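Local atomic coordinates of 4-hydroxy-tetrahydrodipicolinate synthase (Methylacidiphilum fumariolicum SolV, PDB entry 6T3T), a protein that probably condenses pyruvate with aspartate-beta-semialdehyde to give 4-hydroxy-tetrahydrodipicolinate, a step in lysine biosynthesis, and works as a homotetramer. Residues Pro110-Glu113 and Gly114-Arg117. Residues are numbered along the deposited sequence; the frame is centred on the assembly and turned at random.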
loop_
_atom_site.group_PDB
_atom_site.type_symbol
_atom_site.label_atom_id
_atom_site.label_comp_id
_atom_site.label_asym_id
_atom_site.label_seq_id
_atom_site.Cartn_x
_atom_site.Cartn_y
_atom_site.Cartn_z
ATOM N N PRO A 110 11.107 10.904 10.778
ATOM C CA PRO A 110 12.526 11.176 10.514
ATOM C C PRO A 110 13.118 10.209 9.496
ATOM O O PRO A 110 12.657 9.082 9.323
ATOM C CB PRO A 110 13.184 10.995 11.879
ATOM C CG PRO A 110 12.296 10.076 12.605
ATOM C CD PRO A 110 10.901 10.451 12.167
ATOM N N SER A 111 14.170 10.682 8.827
ATOM C CA SER A 111 14.979 9.863 7.950
ATOM C C SER A 111 15.720 8.789 8.760
ATOM O O SER A 111 15.781 8.829 9.992
ATOM C CB SER A 111 15.979 10.740 7.186
ATOM O OG SER A 111 16.924 11.361 8.068
ATOM N N GLN A 112 16.302 7.826 8.038
ATOM C CA GLN A 112 17.051 6.770 8.703
ATOM C C GLN A 112 18.202 7.343 9.508
ATOM O O GLN A 112 18.521 6.834 10.588
ATOM C CB GLN A 112 17.561 5.748 7.690
ATOM C CG GLN A 112 16.425 4.955 7.056
ATOM C CD GLN A 112 15.610 4.213 8.112
ATOM O OE1 GLN A 112 16.170 3.531 8.980
ATOM N NE2 GLN A 112 14.291 4.350 8.050
ATOM N N GLU A 113 18.859 8.379 8.978
ATOM C CA GLU A 113 19.921 9.047 9.721
ATOM C C GLU A 113 19.371 9.721 10.965
ATOM O O GLU A 113 20.015 9.711 12.024
ATOM C CB GLU A 113 20.633 10.057 8.816
ATOM C CG GLU A 113 21.780 10.818 9.475
ATOM C CD GLU A 113 22.916 9.912 9.982
ATOM O OE1 GLU A 113 23.050 8.747 9.528
ATOM O OE2 GLU A 113 23.689 10.376 10.853
ATOM N N GLY A 114 18.181 10.322 10.855
ATOM C CA GLY A 114 17.513 10.837 12.033
ATOM C C GLY A 114 17.242 9.762 13.070
ATOM O O GLY A 114 17.366 10.001 14.268
ATOM N N LEU A 115 16.810 8.578 12.627
ATOM C CA LEU A 115 16.576 7.483 13.565
ATOM C C LEU A 115 17.870 7.042 14.241
ATOM O O LEU A 115 17.905 6.806 15.457
ATOM C CB LEU A 115 15.923 6.313 12.832
ATOM C CG LEU A 115 14.463 6.565 12.466
ATOM C CD1 LEU A 115 13.889 5.401 11.694
ATOM C CD2 LEU A 115 13.639 6.852 13.694
ATOM N N PHE A 116 18.942 6.940 13.465
ATOM C CA PHE A 116 20.246 6.584 14.010
ATOM C C PHE A 116 20.706 7.592 15.065
ATOM O O PHE A 116 21.131 7.206 16.161
ATOM C CB PHE A 116 21.275 6.471 12.877
ATOM C CG PHE A 116 22.657 6.174 13.367
ATOM C CD1 PHE A 116 23.031 4.872 13.682
ATOM C CD2 PHE A 116 23.575 7.191 13.565
ATOM C CE1 PHE A 116 24.302 4.596 14.163
ATOM C CE2 PHE A 116 24.847 6.909 14.040
ATOM C CZ PHE A 116 25.207 5.615 14.338
ATOM N N ARG A 117 20.623 8.891 14.759
ATOM C CA ARG A 117 20.987 9.905 15.754
ATOM C C ARG A 117 20.056 9.881 16.959
ATOM O O ARG A 117 20.502 10.083 18.093
ATOM C CB ARG A 117 20.979 11.290 15.127
ATOM C CG ARG A 117 22.023 11.477 14.053
ATOM C CD ARG A 117 21.935 12.863 13.461
ATOM N NE ARG A 117 22.725 12.972 12.231
ATOM C CZ ARG A 117 24.011 13.286 12.204
ATOM N NH1 ARG A 117 24.653 13.535 13.339
ATOM N NH2 ARG A 117 24.660 13.349 11.051
#
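Ser-111 sits at the N-cap of helix 112-125, and its OG accepts from Gly-114 N over 3.2 Å in a fairly straight capping bond. With chi1 at 64°, OG sits between the backbone N and the carbonyl carbon, close enough to take up an amide of the first turn. Leu-115 N bonds to Ser-111 O at 2.8 Å, and the i to i+4 pattern continues from Phe-116 N to Gln-112 O and from Arg-117 N to Glu-113 O.

Within the first turn, Glu-113 reaches forward to Arg-117. Its CG lies anti to the backbone N (chi1 -179°) and the chain bends at chi2, which brings OE2 over one face of the guanidinium, 3.1 Å from Arg-117 NE. Carboxylate and guanidinium planes stand 75° apart, and no N-H points at the oxygen, so this is attraction of charges alone. OE1 makes a second salt bridge, to Arg-150, whose guanidinium also makes a cation-pi contact with the Phe-116 ring. A glutamine in place of Glu-113 would probably leave both arginines without their counter-charge here.

On the buried side, Pro-110 CG meets Leu-115 CD2 at 3.7 Å, the two side chains crossing at about a right angle. Leu-115 CD1 rests 3.8 Å from Gln-112 NE2, which is hydrogen-bonded to Asp-142 O, while Gln-112 OE1 is hydrogen-bonded to Thr-147 OG1 and Ala-144 N. Pro-110 also packs on Pro-270 of a neighbouring subunit.

The contact thus opens a TIM-barrel helix: a serine caps its first turn, and the Glu-113 carboxylate spans Arg-117 of its own helix and Arg-150 of helix 145-154, joining the two helices together with the Gln-112 to Thr-147 bond.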